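ABC transporter sugar binding protein (Xanthomonas axonopodis pv. citri, PDB 3UOR) probably binds maltose or related sugars in the periplasm and delivers them to an ABC transporter for uptake. Local coordinates at residues K29-M37 with H313-L324; L83-L94 with A300-S311. All blocks are in the same frame, centred on the assembly; numbering follows the deposited sequence.

In the fold
Contacts 1 and 2 lie in the same lobe of this periplasmic-binding-protein fold, their centres about 12 Å apart, and both reach one mixed sheet. Contact 1 lays helix 314-324 on strand 30-36; contact 2 pairs strand 86-90, the parallel neighbour of strand 30-36, with strand 303-307, which runs directly ahead of that helix in the chain. Along the sequence contact 2 is nested inside the loop that contact 1 closes. The two also touch: R33 N probably donates to D85 OD1 at 2.6 Å, and K314 NZ to K309 O at 2.8 Å. The centre of contact 2 lies about 15 Å, and that of contact 1 about 24 Å, from the centre of the chain.

Contact 1 (K29-M37 with H313-L324); sequences KTTVRFWAM and HKDASWKLIEYL
T30 CG2 stands anti to the backbone N, and H313 chi1, at -33°, is rotated off the staggered position with CG roughly anti to the carbonyl carbon; together these set the threonine methyl over one face of the imidazole. CG2 lies 3.8 Å from the centroid of the H313 ring, a CH-pi contact 29° off the ring normal. One residue on, the backbone oxygen T31 O reaches the same ring obliquely. V32 turns both methyls to the helix: they lie about S317 OG, CG2 meeting A316 CB at 3.8 Å and CG1 reaching L320 CD2 more loosely. The serine hydroxyl is spent locally, S317 OG donating to H313 O at 2.7 Å. S317 N binds the same carbonyl from the opposite face of its plane, so two bonds grip the oxygen of the N-cap residue. Further along, the F34 and L320 side chains cross at about a right angle, F34 CD2 to L320 CD2 3.8 Å, and F34 CE2 reaches L324 CD1 at 4.1 Å. T30, V32 and F34 thus meet the N-cap residue, the first turn and the later residues L320 and L324 of the helix, whose axis passes 8.8 Å from that of the strand at -58°. Strand 30-36 lies between parallel strands 58-64 and 86-90, and the helix packs on this face as in an alpha/beta lobe, S317 and I321 touching V86 while Y323 hydrogen-bonds D50 of helix 39-52.

Contact 2 (L83-L94 with A300-S311); sequences LPDVCQLGNTWL and AGGSSLVIFKSS
C87 and V306 form an antiparallel hydrogen-bonded pair, each main-chain N-H donating to the other's carbonyl; V306 N reaches C87 O at 3.0 Å. L89 and S304 repeat the exchange with straighter bonds, L89 N to S304 O at 174°. The pairing extends past both ends, through F308 N to D85 O and N91 N to G302 O. Beyond the latter, N91 ND2 adds a bond to A300 O at 3.2 Å, arriving above the carbonyl plane, so N91 binds the incoming chain through both main and side chain.

Side-chain amide and hydroxyl groups are matched as well. The extended Q88 chain sends NE2 to S303 OG at 3.1 Å, nearly straight (178°) and in the amide plane; its OE1 accepts from M37 N, and S303 OG also bonds Y141 OH. S304 OG is hydrogen-bonded to N129 OD1. Both D85 carboxylate oxygens are engaged: OD2 accepts from S311 OG at 3.0 Å on its anti side, OD1 from R33 N. A water donates to L83 O.

Beyond the strand F308 packs against L83, P84 and C87, with C87 CB 3.2 Å from F308 CE1. L83 CD1 lies over one face of the F308 ring, 4.0 Å from its centroid, while P84 O approaches the edge and C87 SG makes a sulfur-aromatic contact at the edge. Strand 303-307 joins antiparallel on the side of strand 86-90 away from strand 30-36, which makes the sheet mixed. C87, L89, S304 and V306 share one face; L89 and F308 touch L74 of helix 67-79, and L94, at the start of helix 94-99, packs its CD1 on V306 CG1. On the other face L305 and I307 meet I321 of helix 314-324, and V86 lies against F34 of strand 30-36.

Contact 1 (K29-M37 with H313-L324)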
# COMPACT_ATOMS: atom_id res chain seq x y z
N LYS A 29 -27.98 22.28 5.12
CA LYS A 29 -28.73 22.63 3.92
C LYS A 29 -28.04 22.17 2.63
O LYS A 29 -28.70 21.61 1.75
CB LYS A 29 -29.03 24.14 3.87
CG LYS A 29 -30.50 24.48 4.05
CD LYS A 29 -31.34 23.84 2.96
CE LYS A 29 -32.80 24.16 3.15
NZ LYS A 29 -33.05 25.62 3.07
N THR A 30 -26.73 22.41 2.52
CA THR A 30 -25.96 21.97 1.35
C THR A 30 -25.57 20.49 1.45
O THR A 30 -24.87 20.09 2.38
CB THR A 30 -24.64 22.75 1.14
OG1 THR A 30 -24.89 24.16 1.08
CG2 THR A 30 -23.97 22.32 -0.15
N THR A 31 -26.01 19.69 0.49
CA THR A 31 -25.68 18.27 0.53
C THR A 31 -24.51 17.91 -0.37
O THR A 31 -24.51 18.19 -1.57
CB THR A 31 -26.88 17.38 0.22
OG1 THR A 31 -27.78 17.39 1.33
CG2 THR A 31 -26.42 15.95 -0.02
N VAL A 32 -23.52 17.27 0.23
CA VAL A 32 -22.35 16.74 -0.46
C VAL A 32 -22.44 15.21 -0.53
O VAL A 32 -22.73 14.55 0.47
CB VAL A 32 -21.07 17.19 0.26
CG1 VAL A 32 -19.92 16.29 -0.09
CG2 VAL A 32 -20.76 18.63 -0.11
N ARG A 33 -22.21 14.65 -1.71
CA ARG A 33 -22.19 13.20 -1.85
C ARG A 33 -20.77 12.65 -1.85
O ARG A 33 -19.94 12.98 -2.71
CB ARG A 33 -22.96 12.75 -3.09
CG ARG A 33 -24.46 12.97 -2.97
CD ARG A 33 -25.18 12.42 -4.18
NE ARG A 33 -24.58 12.90 -5.42
CZ ARG A 33 -24.11 12.12 -6.39
NH1 ARG A 33 -24.18 10.79 -6.28
NH2 ARG A 33 -23.57 12.67 -7.47
N PHE A 34 -20.52 11.80 -0.86
CA PHE A 34 -19.20 11.24 -0.58
C PHE A 34 -19.26 9.72 -0.74
O PHE A 34 -19.94 9.04 0.03
CB PHE A 34 -18.82 11.63 0.85
CG PHE A 34 -17.51 11.06 1.32
CD1 PHE A 34 -16.56 10.59 0.42
CD2 PHE A 34 -17.22 11.03 2.67
CE1 PHE A 34 -15.36 10.07 0.87
CE2 PHE A 34 -16.02 10.52 3.12
CZ PHE A 34 -15.08 10.04 2.22
N TRP A 35 -18.57 9.19 -1.74
CA TRP A 35 -18.49 7.74 -1.93
C TRP A 35 -17.22 7.18 -1.32
O TRP A 35 -16.13 7.71 -1.55
CB TRP A 35 -18.50 7.39 -3.41
CG TRP A 35 -19.77 7.66 -4.10
CD1 TRP A 35 -20.89 8.26 -3.60
CD2 TRP A 35 -20.07 7.33 -5.47
NE1 TRP A 35 -21.87 8.32 -4.56
CE2 TRP A 35 -21.39 7.76 -5.72
CE3 TRP A 35 -19.35 6.72 -6.50
CZ2 TRP A 35 -22.00 7.59 -6.96
CZ3 TRP A 35 -19.96 6.55 -7.72
CH2 TRP A 35 -21.27 6.99 -7.94
N ALA A 36 -17.35 6.11 -0.54
CA ALA A 36 -16.21 5.47 0.10
C ALA A 36 -16.45 3.97 0.04
O ALA A 36 -17.56 3.54 -0.26
CB ALA A 36 -16.07 5.95 1.51
N MET A 37 -15.43 3.16 0.33
CA MET A 37 -15.52 1.71 0.11
C MET A 37 -15.34 0.86 1.36
O MET A 37 -14.35 0.98 2.07
CB MET A 37 -14.48 1.26 -0.91
CG MET A 37 -14.74 1.70 -2.33
SD MET A 37 -14.21 3.39 -2.58
CE MET A 37 -14.26 3.52 -4.37
N HIS A 313 -20.57 21.78 -5.50
CA HIS A 313 -20.15 22.31 -4.21
C HIS A 313 -18.72 21.90 -3.93
O HIS A 313 -18.47 21.00 -3.12
CB HIS A 313 -21.06 21.77 -3.10
CG HIS A 313 -22.47 21.54 -3.54
ND1 HIS A 313 -23.42 22.54 -3.54
CD2 HIS A 313 -23.09 20.43 -4.01
CE1 HIS A 313 -24.56 22.06 -3.98
NE2 HIS A 313 -24.39 20.78 -4.27
N LYS A 314 -17.78 22.56 -4.59
CA LYS A 314 -16.39 22.20 -4.43
C LYS A 314 -15.83 22.68 -3.10
O LYS A 314 -15.03 22.00 -2.47
CB LYS A 314 -15.57 22.69 -5.62
CG LYS A 314 -15.85 21.84 -6.85
CD LYS A 314 -15.17 22.35 -8.10
CE LYS A 314 -15.68 21.56 -9.31
NZ LYS A 314 -14.91 21.83 -10.55
N ASP A 315 -16.29 23.85 -2.65
CA ASP A 315 -15.75 24.42 -1.42
C ASP A 315 -16.25 23.69 -0.18
O ASP A 315 -15.51 23.55 0.79
CB ASP A 315 -16.07 25.92 -1.35
CG ASP A 315 -15.64 26.66 -2.61
OD1 ASP A 315 -14.45 26.55 -3.00
OD2 ASP A 315 -16.50 27.34 -3.22
N ALA A 316 -17.50 23.23 -0.20
CA ALA A 316 -18.02 22.43 0.91
C ALA A 316 -17.26 21.13 0.88
O ALA A 316 -16.84 20.61 1.91
CB ALA A 316 -19.52 22.16 0.74
N SER A 317 -17.07 20.62 -0.34
CA SER A 317 -16.36 19.37 -0.57
C SER A 317 -14.94 19.46 -0.03
O SER A 317 -14.48 18.55 0.65
CB SER A 317 -16.35 19.04 -2.06
OG SER A 317 -17.62 18.56 -2.46
N TRP A 318 -14.25 20.56 -0.32
CA TRP A 318 -12.91 20.73 0.20
C TRP A 318 -12.89 20.72 1.73
O TRP A 318 -12.01 20.14 2.34
CB TRP A 318 -12.26 22.02 -0.29
CG TRP A 318 -11.02 22.27 0.49
CD1 TRP A 318 -10.83 23.23 1.44
CD2 TRP A 318 -9.81 21.51 0.44
NE1 TRP A 318 -9.56 23.13 1.97
CE2 TRP A 318 -8.91 22.08 1.36
CE3 TRP A 318 -9.39 20.41 -0.32
CZ2 TRP A 318 -7.62 21.58 1.55
CZ3 TRP A 318 -8.12 19.92 -0.13
CH2 TRP A 318 -7.24 20.51 0.80
N LYS A 319 -13.86 21.39 2.35
CA LYS A 319 -13.89 21.44 3.82
C LYS A 319 -13.97 20.04 4.42
O LYS A 319 -13.35 19.76 5.44
CB LYS A 319 -15.06 22.30 4.33
CG LYS A 319 -14.91 23.80 4.08
CD LYS A 319 -16.15 24.54 4.56
CE LYS A 319 -16.05 26.06 4.37
NZ LYS A 319 -15.34 26.71 5.51
N LEU A 320 -14.75 19.17 3.79
CA LEU A 320 -14.85 17.80 4.27
C LEU A 320 -13.49 17.11 4.19
O LEU A 320 -13.11 16.37 5.10
CB LEU A 320 -15.90 17.03 3.47
CG LEU A 320 -15.85 15.52 3.67
CD1 LEU A 320 -16.07 15.16 5.11
CD2 LEU A 320 -16.87 14.85 2.78
N ILE A 321 -12.75 17.36 3.13
CA ILE A 321 -11.48 16.67 2.93
C ILE A 321 -10.45 17.18 3.93
O ILE A 321 -9.64 16.42 4.48
CB ILE A 321 -10.93 16.84 1.51
CG1 ILE A 321 -11.75 16.00 0.52
CG2 ILE A 321 -9.49 16.38 1.44
CD1 ILE A 321 -11.24 16.10 -0.89
N GLU A 322 -10.52 18.48 4.17
CA GLU A 322 -9.65 19.15 5.11
C GLU A 322 -9.90 18.60 6.50
O GLU A 322 -8.95 18.33 7.23
CB GLU A 322 -9.92 20.65 5.08
CG GLU A 322 -8.84 21.46 5.74
CD GLU A 322 -9.13 22.94 5.68
OE1 GLU A 322 -10.07 23.39 6.37
OE2 GLU A 322 -8.42 23.66 4.96
N TYR A 323 -11.17 18.44 6.86
CA TYR A 323 -11.55 17.86 8.15
C TYR A 323 -10.91 16.48 8.32
O TYR A 323 -10.33 16.17 9.36
CB TYR A 323 -13.07 17.76 8.28
CG TYR A 323 -13.56 17.01 9.50
CD1 TYR A 323 -13.71 17.65 10.73
CD2 TYR A 323 -13.88 15.66 9.42
CE1 TYR A 323 -14.15 16.95 11.84
CE2 TYR A 323 -14.32 14.96 10.53
CZ TYR A 323 -14.46 15.60 11.73
OH TYR A 323 -14.89 14.88 12.82
N LEU A 324 -11.02 15.65 7.28
CA LEU A 324 -10.47 14.31 7.32
C LEU A 324 -8.95 14.34 7.27
O LEU A 324 -8.30 13.32 7.48
CB LEU A 324 -11.02 13.46 6.18
CG LEU A 324 -12.50 13.13 6.32
CD1 LEU A 324 -12.98 12.35 5.10
CD2 LEU A 324 -12.74 12.34 7.60

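Contact 2 (L83-L94 with A300-S311)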
# COMPACT_ATOMS: atom_id res chain seq x y z
N LEU A 83 -21.39 11.51 -10.97
CA LEU A 83 -20.30 11.36 -10.01
C LEU A 83 -20.60 12.08 -8.70
O LEU A 83 -21.24 13.13 -8.69
CB LEU A 83 -19.00 11.92 -10.60
CG LEU A 83 -18.43 11.25 -11.85
CD1 LEU A 83 -17.15 11.96 -12.27
CD2 LEU A 83 -18.19 9.76 -11.59
N PRO A 84 -20.11 11.54 -7.58
CA PRO A 84 -20.30 12.22 -6.30
C PRO A 84 -19.40 13.44 -6.24
O PRO A 84 -18.61 13.66 -7.16
CB PRO A 84 -19.83 11.17 -5.29
CG PRO A 84 -18.81 10.38 -6.04
CD PRO A 84 -19.28 10.33 -7.46
N ASP A 85 -19.52 14.23 -5.18
CA ASP A 85 -18.65 15.40 -5.00
C ASP A 85 -17.30 14.98 -4.48
O ASP A 85 -16.26 15.35 -5.04
CB ASP A 85 -19.29 16.37 -4.01
CG ASP A 85 -20.71 16.73 -4.39
OD1 ASP A 85 -21.65 16.31 -3.67
OD2 ASP A 85 -20.88 17.40 -5.43
N VAL A 86 -17.31 14.21 -3.41
CA VAL A 86 -16.07 13.72 -2.83
C VAL A 86 -16.01 12.20 -2.96
O VAL A 86 -17.03 11.50 -2.88
CB VAL A 86 -15.94 14.17 -1.37
CG1 VAL A 86 -14.65 13.61 -0.75
CG2 VAL A 86 -15.96 15.69 -1.32
N CYS A 87 -14.81 11.68 -3.18
CA CYS A 87 -14.67 10.25 -3.40
C CYS A 87 -13.34 9.72 -2.89
O CYS A 87 -12.28 10.33 -3.09
CB CYS A 87 -14.82 9.93 -4.89
SG CYS A 87 -14.93 8.17 -5.27
N GLN A 88 -13.41 8.57 -2.23
CA GLN A 88 -12.22 7.81 -1.85
C GLN A 88 -11.72 7.08 -3.10
O GLN A 88 -12.48 6.36 -3.76
CB GLN A 88 -12.58 6.79 -0.78
CG GLN A 88 -11.47 5.81 -0.49
CD GLN A 88 -11.91 4.65 0.37
OE1 GLN A 88 -13.06 4.57 0.80
NE2 GLN A 88 -10.98 3.73 0.64
N LEU A 89 -10.45 7.27 -3.43
CA LEU A 89 -9.86 6.61 -4.61
C LEU A 89 -8.59 5.89 -4.21
O LEU A 89 -7.66 6.50 -3.68
CB LEU A 89 -9.52 7.64 -5.69
CG LEU A 89 -10.06 7.44 -7.10
CD1 LEU A 89 -11.55 7.17 -7.08
CD2 LEU A 89 -9.76 8.64 -7.95
N GLY A 90 -8.55 4.58 -4.46
CA GLY A 90 -7.29 3.85 -4.33
C GLY A 90 -6.24 4.63 -5.10
O GLY A 90 -6.48 5.10 -6.22
N ASN A 91 -5.06 4.79 -4.52
CA ASN A 91 -4.16 5.74 -5.15
C ASN A 91 -3.51 5.28 -6.47
O ASN A 91 -2.86 6.07 -7.13
CB ASN A 91 -3.17 6.36 -4.15
CG ASN A 91 -2.33 5.34 -3.49
OD1 ASN A 91 -2.21 4.23 -3.99
ND2 ASN A 91 -1.72 5.69 -2.34
N THR A 92 -3.71 4.03 -6.87
CA THR A 92 -3.23 3.60 -8.18
C THR A 92 -4.29 3.87 -9.25
O THR A 92 -4.02 3.78 -10.45
CB THR A 92 -2.78 2.11 -8.23
OG1 THR A 92 -3.83 1.28 -7.77
CG2 THR A 92 -1.56 1.88 -7.35
N TRP A 93 -5.49 4.24 -8.81
CA TRP A 93 -6.56 4.64 -9.70
C TRP A 93 -6.45 6.10 -10.15
O TRP A 93 -7.05 6.48 -11.14
CB TRP A 93 -7.92 4.44 -9.03
CG TRP A 93 -8.26 3.02 -8.78
CD1 TRP A 93 -7.46 1.94 -8.99
CD2 TRP A 93 -9.50 2.51 -8.28
NE1 TRP A 93 -8.11 0.79 -8.64
CE2 TRP A 93 -9.37 1.12 -8.21
CE3 TRP A 93 -10.70 3.10 -7.89
CZ2 TRP A 93 -10.40 0.30 -7.76
CZ3 TRP A 93 -11.71 2.29 -7.44
CH2 TRP A 93 -11.56 0.91 -7.38
N LEU A 94 -5.71 6.92 -9.42
CA LEU A 94 -5.61 8.35 -9.74
C LEU A 94 -5.21 8.65 -11.19
O LEU A 94 -5.85 9.47 -11.84
CB LEU A 94 -4.64 9.06 -8.81
CG LEU A 94 -5.18 10.05 -7.79
CD1 LEU A 94 -6.30 9.43 -7.00
CD2 LEU A 94 -4.06 10.48 -6.88
N ALA A 300 3.76 2.48 -1.20
CA ALA A 300 2.93 3.61 -0.78
C ALA A 300 1.50 3.36 -1.22
O ALA A 300 1.00 4.01 -2.14
CB ALA A 300 3.46 4.89 -1.38
N GLY A 301 0.85 2.39 -0.58
CA GLY A 301 -0.49 2.00 -0.99
C GLY A 301 -1.49 2.79 -0.18
O GLY A 301 -1.10 3.65 0.60
N GLY A 302 -2.77 2.48 -0.34
CA GLY A 302 -3.80 3.12 0.44
C GLY A 302 -4.69 3.94 -0.47
O GLY A 302 -4.75 3.68 -1.66
N SER A 303 -5.36 4.95 0.08
CA SER A 303 -6.36 5.70 -0.65
C SER A 303 -6.14 7.20 -0.53
O SER A 303 -5.51 7.66 0.42
CB SER A 303 -7.76 5.38 -0.14
OG SER A 303 -8.11 4.05 -0.44
N SER A 304 -6.66 7.94 -1.50
CA SER A 304 -6.64 9.39 -1.51
C SER A 304 -8.07 9.86 -1.52
O SER A 304 -8.97 9.08 -1.78
CB SER A 304 -5.99 9.92 -2.79
OG SER A 304 -4.64 9.49 -2.88
N LEU A 305 -8.29 11.14 -1.23
CA LEU A 305 -9.59 11.75 -1.40
C LEU A 305 -9.48 12.71 -2.57
O LEU A 305 -8.51 13.45 -2.67
CB LEU A 305 -9.99 12.52 -0.14
CG LEU A 305 -10.36 11.59 1.02
CD1 LEU A 305 -10.15 12.30 2.34
CD2 LEU A 305 -11.79 11.07 0.89
N VAL A 306 -10.49 12.70 -3.44
CA VAL A 306 -10.53 13.60 -4.59
C VAL A 306 -11.87 14.32 -4.66
O VAL A 306 -12.87 13.88 -4.08
CB VAL A 306 -10.39 12.83 -5.92
CG1 VAL A 306 -9.10 12.04 -5.93
CG2 VAL A 306 -11.57 11.90 -6.11
N ILE A 307 -11.88 15.44 -5.37
CA ILE A 307 -13.10 16.15 -5.69
C ILE A 307 -13.29 15.99 -7.19
O ILE A 307 -12.39 16.29 -7.98
CB ILE A 307 -12.98 17.65 -5.33
CG1 ILE A 307 -12.69 17.83 -3.83
CG2 ILE A 307 -14.25 18.41 -5.72
CD1 ILE A 307 -12.60 19.30 -3.40
N PHE A 308 -14.44 15.46 -7.61
CA PHE A 308 -14.69 15.36 -9.04
C PHE A 308 -15.02 16.75 -9.59
O PHE A 308 -15.73 17.53 -8.95
CB PHE A 308 -15.81 14.38 -9.34
CG PHE A 308 -15.42 12.95 -9.12
CD1 PHE A 308 -15.98 12.21 -8.09
CD2 PHE A 308 -14.46 12.36 -9.91
CE1 PHE A 308 -15.62 10.90 -7.88
CE2 PHE A 308 -14.07 11.05 -9.70
CZ PHE A 308 -14.65 10.31 -8.68
N LYS A 309 -14.49 17.07 -10.77
CA LYS A 309 -14.61 18.44 -11.25
C LYS A 309 -16.01 18.79 -11.77
O LYS A 309 -16.30 19.95 -12.05
CB LYS A 309 -13.50 18.81 -12.24
CG LYS A 309 -13.59 18.19 -13.59
CD LYS A 309 -12.23 18.18 -14.26
CE LYS A 309 -11.71 19.58 -14.52
NZ LYS A 309 -10.36 19.51 -15.15
N SER A 310 -16.88 17.79 -11.86
CA SER A 310 -18.29 18.03 -12.18
C SER A 310 -19.14 18.45 -10.97
O SER A 310 -20.33 18.75 -11.11
CB SER A 310 -18.91 16.79 -12.84
OG SER A 310 -18.84 15.65 -11.99
N SER A 311 -18.54 18.46 -9.78
CA SER A 311 -19.25 18.81 -8.55
C SER A 311 -19.67 20.27 -8.52
O SER A 311 -18.94 21.13 -8.99
CB SER A 311 -18.34 18.54 -7.35
OG SER A 311 -18.70 19.32 -6.22
O HOH W 1 -19.71 15.62 -9.70